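Local coordinates for protein putative metal-sulfur cluster biosynthesis proteins YuaD (Bacillus subtilis, PDB 1ORU) that is of unknown function but carries a MOSC domain, may bind molybdenum and pyridoxal phosphate, and is a putative metal-sulfur cluster biosynthesis protein, at residues K26-I38 with C165-D177. Residues are numbered along the deposited sequence; the frame is centred on the assembly and turned at random. Where two conformers were deposited one is given.
Sequences KQMDKLDFDYGGI and CIVERPGAVYTGD. With SO4 (sulfate ion), chain F.
Leu31 and Val173 pair through two backbone hydrogen bonds, Leu31 N to Val173 O at 3.0 Å and Val173 N to Leu31 O at 2.9 Å. Phe33 and Gly171 form a second such hydrogen-bonded pair, and at the other end Thr175 N reaches Asp29 O at 3.1 Å. A water there bridges Met28 O, Gln27 NE2 and Thr175 OG1. Strands 30-33 and 171-174 thus form an antiparallel two-stranded ribbon that lies against the curled beta-sheet core of the MOSC domain. Its buried face carries Leu31, Phe33 and Val173. With CG beside its own backbone N (chi1 -76°), Phe33 offers one ring face to Val173, whose CG2 sits 4.0 Å from the ring centroid in a CH-pi contact. Ile69 and Leu123 of the core strands also touch Phe33. On the outward face, the extended Lys30 chain runs beside the Tyr174 ring, CG to CE1 4.0 Å. Beyond the ribbon, the Asp34-Gly37 type II turn rests on Val167, whose CB lies 3.3 Å from Asp34 O. Pro170 CG stands over one face of the Tyr35 ring, 3.7 Å from its centroid, while the carbonyl oxygens of Val167 and Glu168 lie at the ring's edge. Tyr35 also packs on Thr47 of the second subunit. A serine in place of Tyr35 would probably leave Pro170 without its aromatic partner and open a gap beside that threonine.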
ATOM      1  N   LYS A  26     -20.540   6.877 -13.326  1.00 19.07           N
ATOM      2  CA  LYS A  26     -22.000   6.823 -13.334  1.00 20.07           C
ATOM      3  C   LYS A  26     -22.471   5.818 -12.290  1.00 18.63           C
ATOM      4  O   LYS A  26     -21.903   4.731 -12.146  1.00 17.78           O
ATOM      5  CB  LYS A  26     -22.544   6.467 -14.723  1.00 23.82           C
ATOM      6  CG  LYS A  26     -22.087   5.148 -15.291  1.00 28.71           C
ATOM      7  CD  LYS A  26     -22.674   4.938 -16.682  1.00 32.63           C
ATOM      8  CE  LYS A  26     -22.244   6.043 -17.640  1.00 32.83           C
ATOM      9  NZ  LYS A  26     -22.725   5.798 -19.024  1.00 35.99           N
ATOM     10  N   GLN A  27     -23.512   6.192 -11.556  1.00 18.69           N
ATOM     11  CA  GLN A  27     -24.026   5.355 -10.487  1.00 18.49           C
ATOM     12  C   GLN A  27     -24.572   4.001 -10.929  1.00 19.30           C
ATOM     13  O   GLN A  27     -25.228   3.879 -11.971  1.00 18.02           O
ATOM     14  CB  GLN A  27     -25.079   6.126  -9.685  1.00 21.42           C
ATOM     15  CG  GLN A  27     -25.455   5.459  -8.372  1.00 23.83           C
ATOM     16  CD  GLN A  27     -26.184   6.393  -7.422  1.00 26.58           C
ATOM     17  OE1 GLN A  27     -26.680   7.449  -7.826  1.00 28.35           O
ATOM     18  NE2 GLN A  27     -26.262   6.004  -6.155  1.00 25.22           N
HETATM   19  N   MSE A  28     -24.273   2.989 -10.121  1.00 19.17           N
HETATM   20  CA  MSE A  28     -24.690   1.615 -10.361  1.00 19.98           C
HETATM   21  C   MSE A  28     -25.318   1.078  -9.083  1.00 20.30           C
HETATM   22  O   MSE A  28     -25.015   1.553  -7.986  1.00 19.08           O
HETATM   23  CB  MSE A  28     -23.475   0.742 -10.696  1.00 21.93           C
HETATM   24  CG  MSE A  28     -22.696   1.149 -11.927  1.00 24.47           C
HETATM   25 SE   MSE A  28     -23.687   0.829 -13.551  0.93 33.47          SE
HETATM   26  CE  MSE A  28     -23.500  -1.092 -13.650  1.00 30.03           C
ATOM     27  N   ASP A  29     -26.182   0.079  -9.224  0.50 20.03           N
ATOM     28  CA  ASP A  29     -26.828  -0.520  -8.065  0.50 21.23           C
ATOM     29  C   ASP A  29     -25.886  -1.555  -7.461  0.50 19.86           C
ATOM     30  O   ASP A  29     -25.990  -1.896  -6.285  0.48 19.08           O
ATOM     31  CB  ASP A  29     -28.133  -1.204  -8.479  0.47 24.57           C
ATOM     32  CG  ASP A  29     -27.898  -2.446  -9.318  0.50 26.90           C
ATOM     33  OD1 ASP A  29     -27.219  -2.345 -10.362  0.50 27.81           O
ATOM     34  OD2 ASP A  29     -28.394  -3.526  -8.934  0.39 29.92           O
ATOM     35  N   LYS A  30     -24.960  -2.045  -8.278  1.00 19.04           N
ATOM     36  CA  LYS A  30     -24.010  -3.062  -7.842  1.00 19.30           C
ATOM     37  C   LYS A  30     -22.688  -2.945  -8.591  1.00 18.15           C
ATOM     38  O   LYS A  30     -22.646  -2.448  -9.716  1.00 18.81           O
ATOM     39  CB  LYS A  30     -24.606  -4.457  -8.089  1.00 21.33           C
ATOM     40  CG  LYS A  30     -23.582  -5.590  -8.102  1.00 25.46           C
ATOM     41  CD  LYS A  30     -24.104  -6.838  -8.806  1.00 24.52           C
ATOM     42  CE  LYS A  30     -23.034  -7.922  -8.843  1.00 24.11           C
ATOM     43  NZ  LYS A  30     -23.487  -9.152  -9.548  1.00 26.10           N
ATOM     44  N   LEU A  31     -21.615  -3.410  -7.959  1.00 17.50           N
ATOM     45  CA  LEU A  31     -20.287  -3.407  -8.566  1.00 16.16           C
ATOM     46  C   LEU A  31     -19.587  -4.699  -8.185  1.00 17.37           C
ATOM     47  O   LEU A  31     -19.807  -5.239  -7.099  1.00 15.23           O
ATOM     48  CB  LEU A  31     -19.431  -2.243  -8.056  1.00 16.95           C
ATOM     49  CG  LEU A  31     -19.741  -0.804  -8.466  1.00 17.27           C
ATOM     50  CD1 LEU A  31     -18.737   0.133  -7.801  1.00 16.92           C
ATOM     51  CD2 LEU A  31     -19.667  -0.673  -9.981  1.00 17.62           C
ATOM     52  N   ASP A  32     -18.755  -5.202  -9.089  1.00 16.31           N
ATOM     53  CA  ASP A  32     -17.989  -6.398  -8.802  1.00 17.09           C
ATOM     54  C   ASP A  32     -16.561  -5.952  -8.534  1.00 16.19           C
ATOM     55  O   ASP A  32     -15.982  -5.203  -9.324  1.00 16.29           O
ATOM     56  CB  ASP A  32     -18.003  -7.365  -9.986  1.00 18.66           C
ATOM     57  CG  ASP A  32     -19.337  -8.045 -10.166  1.00 22.18           C
ATOM     58  OD1 ASP A  32     -19.858  -8.601  -9.174  1.00 22.85           O
ATOM     59  OD2 ASP A  32     -19.862  -8.030 -11.300  1.00 24.94           O
ATOM     60  N   PHE A  33     -16.010  -6.374  -7.403  1.00 15.37           N
ATOM     61  CA  PHE A  33     -14.630  -6.057  -7.067  1.00 14.99           C
ATOM     62  C   PHE A  33     -13.851  -7.339  -7.321  1.00 15.66           C
ATOM     63  O   PHE A  33     -14.252  -8.415  -6.876  1.00 15.11           O
ATOM     64  CB  PHE A  33     -14.463  -5.682  -5.588  1.00 13.97           C
ATOM     65  CG  PHE A  33     -14.940  -4.299  -5.233  1.00 14.72           C
ATOM     66  CD1 PHE A  33     -15.260  -3.368  -6.216  1.00 13.71           C
ATOM     67  CD2 PHE A  33     -15.037  -3.919  -3.895  1.00 14.03           C
ATOM     68  CE1 PHE A  33     -15.668  -2.073  -5.873  1.00 15.39           C
ATOM     69  CE2 PHE A  33     -15.442  -2.630  -3.540  1.00 13.70           C
ATOM     70  CZ  PHE A  33     -15.759  -1.708  -4.531  1.00 14.18           C
ATOM     71  N   ASP A  34     -12.748  -7.225  -8.044  1.00 16.95           N
ATOM     72  CA  ASP A  34     -11.910  -8.383  -8.332  1.00 18.24           C
ATOM     73  C   ASP A  34     -10.478  -7.864  -8.280  1.00 16.82           C
ATOM     74  O   ASP A  34     -10.257  -6.654  -8.236  1.00 14.79           O
ATOM     75  CB  ASP A  34     -12.224  -8.936  -9.727  1.00 21.96           C
ATOM     76  CG  ASP A  34     -11.678 -10.341  -9.942  1.00 26.98           C
ATOM     77  OD1 ASP A  34     -10.930 -10.846  -9.078  1.00 26.83           O
ATOM     78  OD2 ASP A  34     -12.003 -10.946 -10.985  1.00 29.98           O
ATOM     79  N   TYR A  35      -9.501  -8.762  -8.266  1.00 15.57           N
ATOM     80  CA  TYR A  35      -8.121  -8.306  -8.240  1.00 16.92           C
ATOM     81  C   TYR A  35      -7.931  -7.400  -9.457  1.00 16.53           C
ATOM     82  O   TYR A  35      -8.243  -7.786 -10.580  1.00 19.33           O
ATOM     83  CB  TYR A  35      -7.174  -9.505  -8.288  1.00 16.47           C
ATOM     84  CG  TYR A  35      -7.318 -10.400  -7.077  1.00 17.49           C
ATOM     85  CD1 TYR A  35      -7.114  -9.899  -5.795  1.00 15.34           C
ATOM     86  CD2 TYR A  35      -7.674 -11.743  -7.213  1.00 16.96           C
ATOM     87  CE1 TYR A  35      -7.262 -10.714  -4.670  1.00 16.47           C
ATOM     88  CE2 TYR A  35      -7.820 -12.565  -6.099  1.00 17.46           C
ATOM     89  CZ  TYR A  35      -7.612 -12.043  -4.830  1.00 15.85           C
ATOM     90  OH  TYR A  35      -7.741 -12.853  -3.720  1.00 14.98           O
ATOM     91  N   GLY A  36      -7.448  -6.185  -9.226  1.00 15.72           N
ATOM     92  CA  GLY A  36      -7.257  -5.256 -10.325  1.00 16.45           C
ATOM     93  C   GLY A  36      -8.276  -4.129 -10.291  1.00 16.64           C
ATOM     94  O   GLY A  36      -8.080  -3.081 -10.916  1.00 16.55           O
ATOM     95  N   GLY A  37      -9.373  -4.344  -9.568  1.00 16.76           N
ATOM     96  CA  GLY A  37     -10.397  -3.319  -9.459  1.00 16.00           C
ATOM     97  C   GLY A  37     -11.775  -3.774  -9.909  1.00 18.17           C
ATOM     98  O   GLY A  37     -12.178  -4.916  -9.661  1.00 17.36           O
ATOM     99  N   ILE A  38     -12.490  -2.874 -10.579  1.00 16.24           N
ATOM    100  CA  ILE A  38     -13.836  -3.141 -11.088  1.00 17.26           C
ATOM    101  C   ILE A  38     -13.780  -3.528 -12.568  1.00 18.77           C
ATOM    102  O   ILE A  38     -13.446  -2.699 -13.414  1.00 19.51           O
ATOM    103  CB  ILE A  38     -14.722  -1.881 -10.966  1.00 17.26           C
ATOM    104  CG1 ILE A  38     -14.829  -1.453  -9.504  1.00 17.01           C
ATOM    105  CG2 ILE A  38     -16.101  -2.152 -11.556  1.00 17.89           C
ATOM    106  CD1 ILE A  38     -15.266  -0.017  -9.339  1.00 18.96           C
ATOM    107  N   CYS A 165      -7.670   2.700  -3.068  1.00 13.34           N
ATOM    108  CA  CYS A 165      -7.468   1.359  -2.531  1.00 13.35           C
ATOM    109  C   CYS A 165      -7.174   0.313  -3.595  1.00 13.99           C
ATOM    110  O   CYS A 165      -7.419   0.517  -4.780  1.00 14.67           O
ATOM    111  CB  CYS A 165      -8.726   0.874  -1.792  1.00 15.63           C
ATOM    112  SG  CYS A 165      -9.317   1.872  -0.416  1.00 17.22           S
ATOM    113  N   ILE A 166      -6.661  -0.823  -3.133  1.00 12.30           N
ATOM    114  CA  ILE A 166      -6.388  -1.980  -3.977  1.00 12.74           C
ATOM    115  C   ILE A 166      -7.448  -2.983  -3.527  1.00 12.65           C
ATOM    116  O   ILE A 166      -7.866  -2.947  -2.370  1.00 12.02           O
ATOM    117  CB  ILE A 166      -4.988  -2.569  -3.678  1.00 14.09           C
ATOM    118  CG1 ILE A 166      -3.917  -1.765  -4.415  1.00 17.17           C
ATOM    119  CG2 ILE A 166      -4.943  -4.046  -4.046  1.00 15.32           C
ATOM    120  CD1 ILE A 166      -2.494  -2.144  -3.992  1.00 19.04           C
ATOM    121  N   VAL A 167      -7.916  -3.847  -4.426  1.00 12.35           N
ATOM    122  CA  VAL A 167      -8.897  -4.860  -4.032  1.00 11.64           C
ATOM    123  C   VAL A 167      -8.104  -5.988  -3.362  1.00 12.55           C
ATOM    124  O   VAL A 167      -7.271  -6.635  -4.005  1.00 12.11           O
ATOM    125  CB  VAL A 167      -9.668  -5.437  -5.252  1.00 10.48           C
ATOM    126  CG1 VAL A 167     -10.572  -6.587  -4.808  1.00 12.40           C
ATOM    127  CG2 VAL A 167     -10.512  -4.341  -5.904  1.00 11.40           C
ATOM    128  N   GLU A 168      -8.353  -6.208  -2.072  1.00 11.01           N
ATOM    129  CA  GLU A 168      -7.652  -7.245  -1.321  1.00 11.54           C
ATOM    130  C   GLU A 168      -8.383  -8.588  -1.388  1.00 12.44           C
ATOM    131  O   GLU A 168      -7.760  -9.641  -1.312  1.00 13.43           O
ATOM    132  CB  GLU A 168      -7.456  -6.804   0.139  1.00 12.17           C
ATOM    133  CG  GLU A 168      -6.610  -7.770   0.985  1.00 13.75           C
ATOM    134  CD  GLU A 168      -6.110  -7.151   2.291  1.00 15.56           C
ATOM    135  OE1 GLU A 168      -6.738  -6.181   2.772  1.00 15.86           O
ATOM    136  OE2 GLU A 168      -5.094  -7.646   2.838  1.00 12.96           O
ATOM    137  N   ARG A 169      -9.706  -8.547  -1.510  1.00 13.54           N
ATOM    138  CA  ARG A 169     -10.494  -9.769  -1.634  1.00 13.65           C
ATOM    139  C   ARG A 169     -11.682  -9.498  -2.545  1.00 13.05           C
ATOM    140  O   ARG A 169     -12.437  -8.543  -2.336  1.00 12.20           O
ATOM    141  CB  ARG A 169     -10.999 -10.278  -0.282  1.00 16.51           C
ATOM    142  CG  ARG A 169     -11.527 -11.713  -0.392  1.00 18.14           C
ATOM    143  CD  ARG A 169     -12.170 -12.225   0.875  1.00 21.48           C
ATOM    144  NE  ARG A 169     -12.549 -13.632   0.741  1.00 21.44           N
ATOM    145  CZ  ARG A 169     -13.289 -14.299   1.626  1.00 25.90           C
ATOM    146  NH1 ARG A 169     -13.745 -13.689   2.717  1.00 25.10           N
ATOM    147  NH2 ARG A 169     -13.569 -15.583   1.425  1.00 24.82           N
ATOM    148  N   PRO A 170     -11.865 -10.335  -3.575  1.00 14.12           N
ATOM    149  CA  PRO A 170     -12.968 -10.173  -4.526  1.00 14.44           C
ATOM    150  C   PRO A 170     -14.348 -10.373  -3.906  1.00 14.28           C
ATOM    151  O   PRO A 170     -14.490 -11.041  -2.878  1.00 13.30           O
ATOM    152  CB  PRO A 170     -12.661 -11.227  -5.596  1.00 14.34           C
ATOM    153  CG  PRO A 170     -11.168 -11.410  -5.487  1.00 15.16           C
ATOM    154  CD  PRO A 170     -10.984 -11.438  -3.995  1.00 15.57           C
ATOM    155  N   GLY A 171     -15.357  -9.790  -4.545  1.00 13.26           N
ATOM    156  CA  GLY A 171     -16.718  -9.916  -4.058  1.00 13.56           C
ATOM    157  C   GLY A 171     -17.608  -8.819  -4.605  1.00 12.90           C
ATOM    158  O   GLY A 171     -17.119  -7.805  -5.107  1.00 14.55           O
ATOM    159  N   ALA A 172     -18.918  -9.017  -4.520  1.00 13.01           N
ATOM    160  CA  ALA A 172     -19.867  -8.023  -5.015  1.00 13.18           C
ATOM    161  C   ALA A 172     -20.210  -7.018  -3.923  1.00 12.38           C
ATOM    162  O   ALA A 172     -20.242  -7.359  -2.741  1.00 12.84           O
ATOM    163  CB  ALA A 172     -21.140  -8.707  -5.490  1.00 13.90           C
ATOM    164  N   VAL A 173     -20.460  -5.776  -4.329  1.00 12.77           N
ATOM    165  CA  VAL A 173     -20.837  -4.727  -3.389  1.00 11.45           C
ATOM    166  C   VAL A 173     -22.138  -4.121  -3.907  1.00 11.35           C
ATOM    167  O   VAL A 173     -22.343  -4.022  -5.123  1.00 11.42           O
ATOM    168  CB  VAL A 173     -19.719  -3.658  -3.242  1.00 12.16           C
ATOM    169  CG1 VAL A 173     -18.485  -4.303  -2.609  1.00 12.05           C
ATOM    170  CG2 VAL A 173     -19.347  -3.068  -4.602  1.00 12.17           C
ATOM    171  N   TYR A 174     -23.013  -3.735  -2.981  1.00 11.20           N
ATOM    172  CA  TYR A 174     -24.331  -3.206  -3.325  1.00 12.52           C
ATOM    173  C   TYR A 174     -24.626  -1.858  -2.682  1.00 11.64           C
ATOM    174  O   TYR A 174     -24.131  -1.556  -1.600  1.00 13.79           O
ATOM    175  CB  TYR A 174     -25.394  -4.214  -2.883  1.00 10.94           C
ATOM    176  CG  TYR A 174     -25.116  -5.632  -3.350  1.00 15.89           C
ATOM    177  CD1 TYR A 174     -25.584  -6.087  -4.584  1.00 15.46           C
ATOM    178  CD2 TYR A 174     -24.369  -6.511  -2.564  1.00 14.84           C
ATOM    179  CE1 TYR A 174     -25.319  -7.390  -5.023  1.00 17.07           C
ATOM    180  CE2 TYR A 174     -24.095  -7.814  -2.990  1.00 16.33           C
ATOM    181  CZ  TYR A 174     -24.574  -8.248  -4.221  1.00 18.17           C
ATOM    182  OH  TYR A 174     -24.303  -9.538  -4.650  1.00 15.65           O
ATOM    183  N   THR A 175     -25.450  -1.057  -3.347  1.00 14.92           N
ATOM    184  CA  THR A 175     -25.824   0.261  -2.829  1.00 14.44           C
ATOM    185  C   THR A 175     -26.397   0.150  -1.411  1.00 15.12           C
ATOM    186  O   THR A 175     -27.254  -0.692  -1.145  1.00 14.25           O
ATOM    187  CB  THR A 175     -26.888   0.922  -3.732  1.00 18.57           C
ATOM    188  OG1 THR A 175     -26.398   0.992  -5.077  1.00 22.08           O
ATOM    189  CG2 THR A 175     -27.209   2.327  -3.242  1.00 19.47           C
ATOM    190  N   GLY A 176     -25.918   0.995  -0.503  1.00 14.35           N
ATOM    191  CA  GLY A 176     -26.413   0.970   0.865  1.00 14.43           C
ATOM    192  C   GLY A 176     -25.759  -0.038   1.795  1.00 15.48           C
ATOM    193  O   GLY A 176     -26.111  -0.119   2.975  1.00 14.84           O
ATOM    194  N   ASP A 177     -24.817  -0.817   1.273  1.00 14.33           N
ATOM    195  CA  ASP A 177     -24.116  -1.805   2.084  1.00 14.13           C
ATOM    196  C   ASP A 177     -23.503  -1.187   3.329  1.00 14.70           C
ATOM    197  O   ASP A 177     -22.911  -0.111   3.271  1.00 12.65           O
ATOM    198  CB  ASP A 177     -22.975  -2.453   1.291  1.00 13.19           C
ATOM    199  CG  ASP A 177     -23.411  -3.671   0.510  1.00 14.45           C
ATOM    200  OD1 ASP A 177     -24.597  -4.060   0.616  1.00 14.50           O
ATOM    201  OD2 ASP A 177     -22.555  -4.246  -0.204  1.00 13.14           O
TER
HETATM  202  S   SO4 F 502     -11.127 -18.878   0.026  1.00 49.45           S
HETATM  203  O1  SO4 F 502     -12.211 -17.876  -0.146  1.00 45.57           O
HETATM  204  O2  SO4 F 502     -11.150 -19.850  -1.089  1.00 46.19           O
HETATM  205  O3  SO4 F 502      -9.831 -18.171   0.019  1.00 46.13           O
HETATM  206  O4  SO4 F 502     -11.273 -19.605   1.315  1.00 47.38           O
HETATM  207  O   HOH W   1     -25.134   3.216  -5.984  1.00 16.96           O
HETATM  208  O   HOH W   2      -6.089  -6.224  -6.407  1.00 21.22           O